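PDB 6GSZ: alpha-L-rhamnosidase from Aspergillus terreus, which probably hydrolyses terminal non-reducing alpha-L-rhamnose residues in alpha-L-rhamnosides, and binds calcium. Local coordinates for residues F296-E299 with R300-S303; G174-Y178 with Q179-E183; L659-P662 with L663-L667; L667-S670 with A671-Q675. All coordinates share one frame; numbering follows the deposited sequence. Where two conformers were deposited one is given.

Contact 1. Residues F296-E299 with R300-S303; sequences FPKE and RLAS
Arg300 doubles back over Pro297, and its side chain is the one to follow. CB starts beside the carbonyl oxygen of Pro297, and CG comes closer still, 3.2 Å from Pro297 O. From CD onward the chain runs above the proline ring: Pro297 CG sits over one face of the guanidinium, off toward its rim, and is 3.3 Å from Arg300 NE. A bend at chi3 (143°) turns the guanidinium over the ring in this way. CZ continues across Pro297 CG and CD, NH2 stays near Pro297 CG, and NH1 goes on to the Phe296 ring, ending 3.9 Å from Phe296 CE1 with the two planes nearly perpendicular, at 85°. Farther round the phenyl ring, Leu301 CD2 meets its edge, 4.0 Å from Phe296 CE2. Leu301 CD1 lies alongside the root of Lys298, 3.9 Å from Lys298 CB, while the lysine's ammonium group leaves to bond with Ala114 O. Two backbone hydrogen bonds hold the bend: Arg300 N gives to Pro297 O at 3.2 Å, almost straight, and Leu301 N gives to Lys298 O. These successive bonds, each spanning three residues, are the pattern of a short 3-10 turn, here leading from the loop after strand 291-294 into edge strand 301-302 of a five-stranded mixed sheet.

Contact 2. Residues G174-Y178 with Q179-E183; sequences GWQSY and QYRHE. With NAG (2-acetamido-2-deoxy-beta-D-glucopyranose), chain B.
Gln176 and Glu183 close this bend with a side-chain-to-backbone bond: Glu183 N gives to Gln176 OE1 at 2.9 Å, approaching from well above the amide plane. A bend at chi2 (87°) carries the Gln176 amide to Glu183. The other end of that amide, Gln176 NE2, gives to Pro173 O. Thus anchored at both ends, the amide lies stacked on the Glu183 carboxylate, with the planes only 9° apart. One atom back along the same side chain, Gln176 CG rests on one face of the Arg181 guanidinium, 3.3 Å from Arg181 NH2. Arg181 NH1 makes a salt bridge to Glu183 OE2 at 2.7 Å, in the guanidinium plane and on the carboxylate's anti lone pair, while Arg181 NE turns to Asp497.

Ser177 O takes two donors from opposite faces of its plane, Tyr180 N at 2.9 Å and Arg181 N at 3.0 Å. The Ser177 hydroxyl pairs with Glu501. Tyr178 OH gives to Gly174 O at 2.6 Å, and its ring presents CD1 over the centre of the His182 imidazole, the two planes meeting obliquely at 47°. A water joins Tyr178 O to His182 ND1, and His182 NE2 is hydrogen-bonded to Ala153 O, so both imidazole nitrogens have partners. At the outer end, Gln179 NE2 gives a nearly straight 2.9 Å bond to O7 of the N-acetylglucosamine, beside the Tyr180 ring. An inverse gamma turn centred on Ser177 begins the bend, and the turn after it, in which Ser177 O accepts from residues three and four on, leads into strand 182-188, with the glycan held at Gln179 and Tyr180.

Contact 3. Residues L659-P662 with L663-L667; sequences LALP and LYFDL. With CA (calcium ion), chain Q; MAN (alpha-D-mannopyranose), chain C.
Leu661 and Phe665 lie side by side, and Leu661 CD2 reaches Phe665 CE2 at 4.1 Å. Four residues apart, they share one flank of the helix, and with CG anti to the carbonyl carbon in both (chi1 near -60°) they point the same way; helix 598-619 receives them, with Tyr605 meeting the Phe665 ring edge-to-face and His608 stacked on it. On another flank Leu663 folds its branch back over the turn before, CG coming within 3.2 Å of Leu659 O. The knobs formed by Leu659 and Leu663 are taken up by helix 671-687, where both touch Ala677.

Pro662 interrupts the backbone bonding: its nitrogen has no proton to give to the preceding turn, and the helix kinks there. Leu667 swings in to fill the flank of the proline, CB to CB at 4.0 Å. The backbone draws the two together, Leu667 N giving to Pro662 O at 2.9 Å in the carbonyl plane, and Asp666 N adds a weak bond to Leu663 O. Asp666 has positive phi (61°), and its outward O binds a calcium ion at 2.3 Å. O2 and O3 of a mannose and four waters complete the metal's shell, and one of these waters also gives to Phe665 O. The reversal ending helix 656-664 is a Schellman motif, here with its outward carbonyl a calcium ligand.

Contact 4. Residues L667-S670 with A671-Q675; sequences LFPS and AEQAQ. With MAN (alpha-D-mannopyranose), chain C.
The chain is extended at Ser670 and enters helix 671-687 directly after it, with Ala674 N giving to Ser670 O at 3.0 Å, the helical i to i+4 bond that follows the cap. Ser670 is the N-cap: its OG accepts a hydrogen bond from Gln673 N at 3.1 Å. With chi1 at 75°, OG stands between the backbone N and the carbonyl carbon, and from there it bends over the first turn. Gln673 CB and CG pack against the same oxygen. Further out, the glutamine side chain crosses the proline at about a right angle and sets OE1 against its CG and CD, 3.1 Å from Pro669 CG, while its NE2 gives to Ser647 O. Phe668 covers the inner side of the turn: CB is 4.0 Å from Ala674 CB, and Gln673 O lies over one face of the ring, offset toward its rim. Phe668 O points the other way and accepts from O4 of the mannose at 3.2 Å. The chemistry thus divides by side, with an apolar phenylalanine-alanine contact inside and a sugar hydroxyl outside, while the serine hydroxyl oxygen caps a first-turn N-H that has no preceding helical turn to supply a carbonyl.

How the contacts relate
The four contacts form two pairs at separate places. Contacts 1 and 2 have centres 9 Å apart and are joined as parallel strands: Arg300 O lies 2.8 Å from His182 N, and Ala302 N lies 2.9 Å from His182 O, both probable hydrogen bonds. Contacts 3 and 4, also 9 Å between centres, share Leu667; Phe668 CE2 packs 3.7 Å from both Pro662 CB and Leu663 CD2. One mannose touches both members of this second pair. Between pairs the closest approach, contact 2 to contact 3, is about 26 Å between nearest atoms. The glucose pocket around Asp460 and Glu740 contains no residue of any contact.

Contact 1. Residues F296-E299 with R300-S303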
loop_
_atom_site.group_PDB
_atom_site.type_symbol
_atom_site.label_atom_id
_atom_site.label_comp_id
_atom_site.label_asym_id
_atom_site.label_seq_id
_atom_site.Cartn_x
_atom_site.Cartn_y
_atom_site.Cartn_z
ATOM N N PHE A 296 25.861 -9.223 -12.441
ATOM C CA PHE A 296 24.430 -8.886 -12.223
ATOM C C PHE A 296 23.662 -8.933 -13.538
ATOM O O PHE A 296 24.071 -8.295 -14.513
ATOM C CB PHE A 296 24.303 -7.482 -11.630
ATOM C CG PHE A 296 22.879 -7.102 -11.344
ATOM C CD1 PHE A 296 22.319 -7.464 -10.137
ATOM C CD2 PHE A 296 22.138 -6.348 -12.237
ATOM C CE1 PHE A 296 21.035 -7.098 -9.815
ATOM C CE2 PHE A 296 20.843 -5.993 -11.917
ATOM C CZ PHE A 296 20.299 -6.379 -10.721
ATOM N N PRO A 297 22.536 -9.676 -13.605
ATOM C CA PRO A 297 21.753 -9.709 -14.839
ATOM C C PRO A 297 20.786 -8.537 -15.010
ATOM O O PRO A 297 19.763 -8.462 -14.292
ATOM C CB PRO A 297 21.020 -11.049 -14.736
ATOM C CG PRO A 297 20.906 -11.332 -13.274
ATOM C CD PRO A 297 22.029 -10.602 -12.581
ATOM N N LYS A 298 21.104 -7.645 -15.957
ATOM C CA LYS A 298 20.305 -6.409 -16.204
ATOM C C LYS A 298 18.906 -6.723 -16.744
ATOM O O LYS A 298 18.112 -5.802 -16.849
ATOM C CB LYS A 298 21.043 -5.482 -17.176
ATOM C CG LYS A 298 22.278 -4.812 -16.591
ATOM C CD LYS A 298 22.817 -3.740 -17.495
ATOM C CE LYS A 298 23.984 -2.997 -16.918
ATOM N NZ LYS A 298 25.188 -3.855 -16.879
ATOM N N GLU A 299 18.612 -8.003 -17.035
ATOM C CA GLU A 299 17.279 -8.404 -17.518
ATOM C C GLU A 299 16.229 -8.247 -16.416
ATOM O O GLU A 299 15.054 -8.156 -16.739
ATOM C CB GLU A 299 17.295 -9.852 -18.047
ATOM C CG GLU A 299 18.055 -9.974 -19.356
ATOM C CD GLU A 299 19.578 -10.046 -19.266
ATOM O OE1 GLU A 299 20.146 -10.179 -18.110
ATOM O OE2 GLU A 299 20.215 -9.975 -20.359
ATOM N N ARG A 300 16.637 -8.203 -15.132
ATOM C CA ARG A 300 15.653 -8.077 -14.051
ATOM C C ARG A 300 15.245 -6.620 -13.813
ATOM O O ARG A 300 14.290 -6.387 -13.036
ATOM C CB ARG A 300 16.141 -8.678 -12.734
ATOM C CG ARG A 300 17.183 -9.770 -12.850
ATOM C CD ARG A 300 17.963 -9.891 -11.551
ATOM N NE ARG A 300 18.289 -11.281 -11.235
ATOM C CZ ARG A 300 19.152 -11.668 -10.320
ATOM N NH1 ARG A 300 19.713 -10.773 -9.516
ATOM N NH2 ARG A 300 19.495 -12.944 -10.196
ATOM N N LEU A 301 15.958 -5.665 -14.425
ATOM C CA LEU A 301 15.705 -4.266 -14.108
ATOM C C LEU A 301 14.348 -3.810 -14.671
ATOM O O LEU A 301 14.046 -4.102 -15.828
ATOM C CB LEU A 301 16.856 -3.383 -14.596
ATOM C CG LEU A 301 18.180 -3.610 -13.873
ATOM C CD1 LEU A 301 19.315 -3.006 -14.647
ATOM C CD2 LEU A 301 18.140 -3.111 -12.450
ATOM N N ALA A 302 13.587 -3.102 -13.825
ATOM C CA ALA A 302 12.250 -2.673 -14.193
ATOM C C ALA A 302 11.998 -1.251 -13.687
ATOM O O ALA A 302 12.418 -0.860 -12.600
ATOM C CB ALA A 302 11.209 -3.593 -13.594
ATOM N N SER A 303 11.169 -0.503 -14.439
ATOM C CA SER A 303 10.611 0.746 -13.964
ATOM C C SER A 303 9.550 0.445 -12.905
ATOM O O SER A 303 8.820 -0.542 -13.023
ATOM C CB SER A 303 9.955 1.489 -15.110
ATOM O OG SER A 303 10.922 1.832 -16.089
HETATM O O HOH W 1 14.914 -5.119 -18.116
#

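Contact 2. Residues G174-Y178 with Q179-E183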
loop_
_atom_site.group_PDB
_atom_site.type_symbol
_atom_site.label_atom_id
_atom_site.label_comp_id
_atom_site.label_asym_id
_atom_site.label_seq_id
_atom_site.Cartn_x
_atom_site.Cartn_y
_atom_site.Cartn_z
ATOM N N GLY A 174 13.242 0.289 -2.741
ATOM C CA GLY A 174 12.133 -0.433 -2.143
ATOM C C GLY A 174 12.389 -1.936 -2.195
ATOM O O GLY A 174 13.521 -2.368 -2.534
ATOM N N TRP A 175 11.392 -2.727 -1.827
ATOM C CA TRP A 175 11.512 -4.158 -1.701
ATOM C C TRP A 175 10.756 -4.887 -2.817
ATOM O O TRP A 175 9.513 -4.966 -2.773
ATOM C CB TRP A 175 11.060 -4.653 -0.327
ATOM C CG TRP A 175 11.428 -6.078 -0.064
ATOM C CD1 TRP A 175 12.211 -6.893 -0.830
ATOM C CD2 TRP A 175 11.025 -6.864 1.067
ATOM N NE1 TRP A 175 12.357 -8.122 -0.235
ATOM C CE2 TRP A 175 11.633 -8.135 0.926
ATOM C CE3 TRP A 175 10.231 -6.609 2.187
ATOM C CZ2 TRP A 175 11.488 -9.132 1.879
ATOM C CZ3 TRP A 175 10.058 -7.605 3.118
ATOM C CH2 TRP A 175 10.707 -8.841 2.976
ATOM N N GLN A 176 11.480 -5.372 -3.829
ATOM C CA GLN A 176 10.948 -6.246 -4.880
ATOM C C GLN A 176 11.428 -7.678 -4.588
ATOM O O GLN A 176 12.402 -7.872 -3.844
ATOM C CB GLN A 176 11.378 -5.782 -6.280
ATOM C CG GLN A 176 10.870 -4.374 -6.615
ATOM C CD GLN A 176 11.790 -3.259 -6.152
ATOM O OE1 GLN A 176 13.012 -3.293 -6.430
ATOM N NE2 GLN A 176 11.275 -2.228 -5.479
ATOM N N SER A 177 10.867 -8.641 -5.306
ATOM C CA SER A 177 11.381 -9.991 -5.386
ATOM C C SER A 177 12.576 -9.881 -6.339
ATOM O O SER A 177 12.501 -10.230 -7.507
ATOM C CB SER A 177 10.334 -10.968 -5.874
ATOM O OG SER A 177 9.277 -11.084 -4.924
ATOM N N TYR A 178 13.724 -9.458 -5.761
ATOM C CA TYR A 178 14.835 -8.916 -6.565
ATOM C C TYR A 178 15.417 -9.938 -7.540
ATOM O O TYR A 178 15.955 -9.520 -8.577
ATOM C CB TYR A 178 15.985 -8.461 -5.674
ATOM C CG TYR A 178 15.645 -7.391 -4.682
ATOM C CD1 TYR A 178 15.301 -6.106 -5.076
ATOM C CD2 TYR A 178 15.706 -7.639 -3.320
ATOM C CE1 TYR A 178 15.097 -5.095 -4.151
ATOM C CE2 TYR A 178 15.492 -6.654 -2.378
ATOM C CZ TYR A 178 15.168 -5.369 -2.781
ATOM O OH TYR A 178 14.984 -4.395 -1.824
ATOM N N GLN A 179 15.348 -11.236 -7.224
ATOM C CA GLN A 179 15.928 -12.222 -8.164
ATOM C C GLN A 179 15.136 -12.311 -9.475
ATOM O O GLN A 179 15.633 -12.913 -10.442
ATOM C CB GLN A 179 16.098 -13.607 -7.540
ATOM C CG GLN A 179 14.845 -14.442 -7.316
ATOM C CD GLN A 179 14.100 -14.179 -6.038
ATOM O OE1 GLN A 179 13.870 -13.013 -5.611
ATOM N NE2 GLN A 179 13.713 -15.291 -5.415
ATOM N N TYR A 180 13.885 -11.821 -9.467
ATOM C CA TYR A 180 13.014 -11.784 -10.641
ATOM C C TYR A 180 12.879 -10.369 -11.210
ATOM O O TYR A 180 12.888 -10.197 -12.429
ATOM C CB TYR A 180 11.634 -12.327 -10.291
ATOM C CG TYR A 180 11.649 -13.732 -9.778
ATOM C CD1 TYR A 180 12.046 -14.765 -10.608
ATOM C CD2 TYR A 180 11.272 -14.038 -8.479
ATOM C CE1 TYR A 180 12.059 -16.066 -10.162
ATOM C CE2 TYR A 180 11.338 -15.341 -8.010
ATOM C CZ TYR A 180 11.689 -16.357 -8.867
ATOM O OH TYR A 180 11.774 -17.654 -8.464
ATOM N N ARG A 181 12.744 -9.385 -10.335
ATOM C CA ARG A 181 12.389 -8.014 -10.746
ATOM C C ARG A 181 13.073 -7.075 -9.763
ATOM O O ARG A 181 12.940 -7.267 -8.555
ATOM C CB ARG A 181 10.870 -7.835 -10.742
ATOM C CG ARG A 181 10.386 -6.489 -11.270
ATOM C CD ARG A 181 8.879 -6.391 -11.261
ATOM N NE ARG A 181 8.375 -6.319 -9.893
ATOM C CZ ARG A 181 8.215 -5.206 -9.146
ATOM N NH1 ARG A 181 8.251 -3.984 -9.711
ATOM N NH2 ARG A 181 8.003 -5.363 -7.826
ATOM N N HIS A 182 13.790 -6.104 -10.321
ATOM C CA HIS A 182 14.559 -5.194 -9.469
ATOM C C HIS A 182 14.343 -3.779 -10.000
ATOM O O HIS A 182 14.703 -3.478 -11.141
ATOM C CB HIS A 182 16.021 -5.605 -9.472
ATOM C CG HIS A 182 16.926 -4.953 -8.480
ATOM N ND1 HIS A 182 17.916 -5.667 -7.832
ATOM C CD2 HIS A 182 16.979 -3.683 -8.033
ATOM C CE1 HIS A 182 18.536 -4.838 -7.011
ATOM N NE2 HIS A 182 18.032 -3.610 -7.141
ATOM N N GLU A 183 13.665 -2.946 -9.194
ATOM C CA GLU A 183 13.290 -1.618 -9.708
ATOM C C GLU A 183 14.501 -0.699 -9.731
ATOM O O GLU A 183 15.423 -0.822 -8.875
ATOM C CB GLU A 183 12.177 -0.930 -8.908
ATOM C CG GLU A 183 10.809 -1.534 -9.201
ATOM C CD GLU A 183 9.676 -0.984 -8.373
ATOM O OE1 GLU A 183 9.816 0.111 -7.787
ATOM O OE2 GLU A 183 8.584 -1.628 -8.365
HETATM C C1 NAG B . 13.283 -21.565 -6.734
HETATM C C2 NAG B . 14.432 -20.585 -6.449
HETATM C C3 NAG B . 15.656 -21.325 -5.966
HETATM C C4 NAG B . 15.350 -22.191 -4.769
HETATM C C5 NAG B . 14.183 -23.112 -5.128
HETATM C C6 NAG B . 13.734 -23.895 -3.902
HETATM C C7 NAG B . 14.792 -18.442 -7.605
HETATM C C8 NAG B . 15.136 -17.810 -8.930
HETATM N N2 NAG B . 14.768 -19.801 -7.603
HETATM O O3 NAG B . 16.655 -20.373 -5.624
HETATM O O4 NAG B . 16.528 -22.947 -4.507
HETATM O O5 NAG B . 13.071 -22.292 -5.527
HETATM O O6 NAG B . 13.514 -22.991 -2.770
HETATM O O7 NAG B . 14.524 -17.775 -6.594
HETATM O O HOH W 2 18.410 -8.372 -8.294
#

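Contact 3. Residues L659-P662 with L663-L667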
loop_
_atom_site.group_PDB
_atom_site.type_symbol
_atom_site.label_atom_id
_atom_site.label_comp_id
_atom_site.label_asym_id
_atom_site.label_seq_id
_atom_site.Cartn_x
_atom_site.Cartn_y
_atom_site.Cartn_z
ATOM N N LEU A 659 -21.215 -18.949 9.965
ATOM C CA LEU A 659 -22.420 -18.518 9.280
ATOM C C LEU A 659 -22.100 -17.462 8.215
ATOM O O LEU A 659 -22.682 -17.457 7.146
ATOM C CB LEU A 659 -23.410 -17.979 10.306
ATOM C CG LEU A 659 -24.118 -19.065 11.107
ATOM C CD1 LEU A 659 -24.570 -18.510 12.432
ATOM C CD2 LEU A 659 -25.271 -19.656 10.323
ATOM N N ALA A 660 -21.245 -16.484 8.527
ATOM C CA ALA A 660 -21.057 -15.347 7.607
ATOM C C ALA A 660 -20.513 -15.828 6.254
ATOM O O ALA A 660 -20.910 -15.347 5.187
ATOM C CB ALA A 660 -20.153 -14.307 8.204
ATOM N N LEU A 661 -19.561 -16.765 6.267
ATOM C CA LEU A 661 -18.962 -17.188 4.982
ATOM C C LEU A 661 -19.971 -17.818 4.024
ATOM O O LEU A 661 -20.038 -17.369 2.862
ATOM C CB LEU A 661 -17.734 -18.067 5.210
ATOM C CG LEU A 661 -16.597 -17.439 5.995
ATOM C CD1 LEU A 661 -15.434 -18.405 6.121
ATOM C CD2 LEU A 661 -16.140 -16.133 5.352
ATOM N N PRO A 662 -20.731 -18.870 4.414
ATOM C CA PRO A 662 -21.704 -19.397 3.464
ATOM C C PRO A 662 -22.829 -18.406 3.104
ATOM O O PRO A 662 -23.348 -18.491 2.017
ATOM C CB PRO A 662 -22.207 -20.666 4.161
ATOM C CG PRO A 662 -22.014 -20.364 5.629
ATOM C CD PRO A 662 -20.694 -19.635 5.680
ATOM N N LEU A 663 -23.142 -17.450 3.981
ATOM C CA LEU A 663 -24.090 -16.413 3.639
ATOM C C LEU A 663 -23.519 -15.490 2.562
ATOM O O LEU A 663 -24.170 -15.214 1.554
ATOM C CB LEU A 663 -24.488 -15.626 4.886
ATOM C CG LEU A 663 -25.426 -16.374 5.840
ATOM C CD1 LEU A 663 -25.551 -15.619 7.159
ATOM C CD2 LEU A 663 -26.788 -16.580 5.203
ATOM N N TYR A 664 -22.291 -15.004 2.740
ATOM C CA TYR A 664 -21.749 -14.048 1.774
ATOM C C TYR A 664 -21.440 -14.740 0.438
ATOM O O TYR A 664 -21.570 -14.126 -0.647
ATOM C CB TYR A 664 -20.477 -13.393 2.319
ATOM C CG TYR A 664 -20.109 -12.150 1.573
ATOM C CD1 TYR A 664 -20.869 -11.011 1.701
ATOM C CD2 TYR A 664 -19.053 -12.143 0.678
ATOM C CE1 TYR A 664 -20.581 -9.877 0.965
ATOM C CE2 TYR A 664 -18.748 -11.017 -0.065
ATOM C CZ TYR A 664 -19.509 -9.871 0.102
ATOM O OH TYR A 664 -19.278 -8.746 -0.617
ATOM N N PHE A 665 -20.989 -16.006 0.512
ATOM C CA PHE A 665 -20.583 -16.760 -0.664
ATOM C C PHE A 665 -21.751 -17.524 -1.321
ATOM O O PHE A 665 -21.547 -18.205 -2.329
ATOM C CB PHE A 665 -19.422 -17.702 -0.326
ATOM C CG PHE A 665 -18.138 -17.047 0.161
ATOM C CD1 PHE A 665 -17.796 -15.738 -0.137
ATOM C CD2 PHE A 665 -17.280 -17.781 0.948
ATOM C CE1 PHE A 665 -16.606 -15.184 0.320
ATOM C CE2 PHE A 665 -16.106 -17.234 1.428
ATOM C CZ PHE A 665 -15.781 -15.937 1.114
ATOM N N ASP A 666 -22.953 -17.404 -0.745
ATOM C CA ASP A 666 -24.218 -17.946 -1.322
ATOM C C ASP A 666 -24.124 -19.476 -1.474
ATOM O O ASP A 666 -24.366 -20.047 -2.543
ATOM C CB ASP A 666 -24.575 -17.251 -2.641
ATOM C CG ASP A 666 -24.893 -15.779 -2.517
ATOM O OD1 ASP A 666 -25.717 -15.423 -1.645
ATOM O OD2 ASP A 666 -24.359 -14.998 -3.328
ATOM N N LEU A 667 -23.807 -20.161 -0.367
ATOM C CA LEU A 667 -23.538 -21.600 -0.390
ATOM C C LEU A 667 -24.685 -22.447 0.197
ATOM O O LEU A 667 -24.566 -23.656 0.210
ATOM C CB LEU A 667 -22.241 -21.893 0.388
ATOM C CG LEU A 667 -21.001 -21.188 -0.167
ATOM C CD1 LEU A 667 -19.751 -21.562 0.611
ATOM C CD2 LEU A 667 -20.811 -21.505 -1.640
HETATM CA CA CA Q . -24.595 -20.542 -4.807
HETATM C C1 MAN C . -28.184 -17.999 -6.071
HETATM C C2 MAN C . -27.070 -19.062 -6.184
HETATM C C3 MAN C . -27.655 -20.359 -5.551
HETATM C C4 MAN C . -28.298 -20.114 -4.164
HETATM C C5 MAN C . -29.315 -18.968 -4.224
HETATM C C6 MAN C . -30.004 -18.676 -2.881
HETATM O O2 MAN C . -25.731 -18.649 -5.672
HETATM O O3 MAN C . -26.640 -21.396 -5.524
HETATM O O4 MAN C . -29.032 -21.252 -3.668
HETATM O O5 MAN C . -28.633 -17.814 -4.712
HETATM O O6 MAN C . -29.060 -18.576 -1.805
HETATM O O HOH W 3 -22.859 -19.005 -4.794
HETATM O O HOH W 4 -24.249 -20.157 -7.212
HETATM O O HOH W 5 -23.450 -22.125 -5.442
HETATM O O HOH W 6 -25.780 -22.403 -3.164
#

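Contact 4. Residues L667-S670 with A671-Q675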
loop_
_atom_site.group_PDB
_atom_site.type_symbol
_atom_site.label_atom_id
_atom_site.label_comp_id
_atom_site.label_asym_id
_atom_site.label_seq_id
_atom_site.Cartn_x
_atom_site.Cartn_y
_atom_site.Cartn_z
ATOM N N LEU A 667 -23.807 -20.161 -0.367
ATOM C CA LEU A 667 -23.538 -21.600 -0.390
ATOM C C LEU A 667 -24.685 -22.447 0.197
ATOM O O LEU A 667 -24.566 -23.656 0.210
ATOM C CB LEU A 667 -22.241 -21.893 0.388
ATOM C CG LEU A 667 -21.001 -21.188 -0.167
ATOM C CD1 LEU A 667 -19.751 -21.562 0.611
ATOM C CD2 LEU A 667 -20.811 -21.505 -1.640
ATOM N N PHE A 668 -25.785 -21.821 0.640
ATOM C CA PHE A 668 -26.942 -22.582 1.154
ATOM C C PHE A 668 -27.719 -23.118 -0.037
ATOM O O PHE A 668 -27.685 -22.537 -1.120
ATOM C CB PHE A 668 -27.827 -21.723 2.067
ATOM C CG PHE A 668 -27.214 -21.479 3.417
ATOM C CD1 PHE A 668 -27.365 -22.388 4.448
ATOM C CD2 PHE A 668 -26.417 -20.361 3.636
ATOM C CE1 PHE A 668 -26.729 -22.196 5.666
ATOM C CE2 PHE A 668 -25.803 -20.176 4.862
ATOM C CZ PHE A 668 -25.989 -21.067 5.884
ATOM N N PRO A 669 -28.408 -24.259 0.115
ATOM C CA PRO A 669 -29.167 -24.827 -1.000
ATOM C C PRO A 669 -30.460 -24.099 -1.380
ATOM O O PRO A 669 -31.025 -24.419 -2.406
ATOM C CB PRO A 669 -29.461 -26.254 -0.527
ATOM C CG PRO A 669 -29.435 -26.197 0.961
ATOM C CD PRO A 669 -28.425 -25.113 1.314
ATOM N N SER A 670 -30.901 -23.146 -0.568
ATOM C CA SER A 670 -32.101 -22.401 -0.892
ATOM C C SER A 670 -32.045 -21.027 -0.237
ATOM O O SER A 670 -31.359 -20.826 0.778
ATOM C CB SER A 670 -33.357 -23.122 -0.436
ATOM O OG SER A 670 -33.534 -23.028 0.955
ATOM N N ALA A 671 -32.779 -20.086 -0.846
ATOM C CA ALA A 671 -32.867 -18.723 -0.338
ATOM C C ALA A 671 -33.446 -18.771 1.083
ATOM O O ALA A 671 -33.086 -17.954 1.944
ATOM C CB ALA A 671 -33.716 -17.887 -1.253
ATOM N N GLU A 672 -34.389 -19.697 1.312
ATOM C CA GLU A 672 -35.021 -19.870 2.638
ATOM C C GLU A 672 -34.051 -20.304 3.811
ATOM O O GLU A 672 -34.056 -19.941 5.062
ATOM C CB GLU A 672 -36.241 -20.784 2.474
ATOM C CG GLU A 672 -37.370 -20.142 1.659
ATOM C CD GLU A 672 -37.174 -20.017 0.144
ATOM O OE1 GLU A 672 -36.421 -20.839 -0.457
ATOM O OE2 GLU A 672 -37.803 -19.092 -0.456
ATOM N N GLN A 673 -33.202 -21.246 3.413
ATOM C CA GLN A 673 -32.180 -21.749 4.372
ATOM C C GLN A 673 -31.165 -20.637 4.639
ATOM O O GLN A 673 -30.717 -20.529 5.779
ATOM C CB GLN A 673 -31.526 -23.037 3.858
ATOM C CG GLN A 673 -32.425 -24.257 4.020
ATOM C CD GLN A 673 -31.642 -25.528 4.211
ATOM O OE1 GLN A 673 -30.459 -25.608 3.872
ATOM N NE2 GLN A 673 -32.315 -26.539 4.752
ATOM N N ALA A 674 -30.832 -19.845 3.603
ATOM C CA ALA A 674 -29.924 -18.718 3.796
ATOM C C ALA A 674 -30.580 -17.670 4.700
ATOM O O ALA A 674 -29.974 -17.175 5.630
ATOM C CB ALA A 674 -29.529 -18.116 2.471
ATOM N N GLN A 675 -31.863 -17.345 4.453
ATOM C CA GLN A 675 -32.527 -16.330 5.269
ATOM C C GLN A 675 -32.598 -16.808 6.744
ATOM O O GLN A 675 -32.430 -16.022 7.675
ATOM C CB GLN A 675 -33.941 -16.025 4.727
ATOM C CG GLN A 675 -33.941 -15.317 3.372
ATOM C CD GLN A 675 -35.247 -15.311 2.593
ATOM O OE1 GLN A 675 -36.310 -15.732 3.064
ATOM N NE2 GLN A 675 -35.178 -14.835 1.353
HETATM C C1 MAN C . -28.184 -17.999 -6.071
HETATM C C2 MAN C . -27.070 -19.062 -6.184
HETATM C C3 MAN C . -27.655 -20.359 -5.551
HETATM C C4 MAN C . -28.298 -20.114 -4.164
HETATM C C5 MAN C . -29.315 -18.968 -4.224
HETATM C C6 MAN C . -30.004 -18.676 -2.881
HETATM O O2 MAN C . -25.731 -18.649 -5.672
HETATM O O3 MAN C . -26.640 -21.396 -5.524
HETATM O O4 MAN C . -29.032 -21.252 -3.668
HETATM O O5 MAN C . -28.633 -17.814 -4.712
HETATM O O6 MAN C . -29.060 -18.576 -1.805
#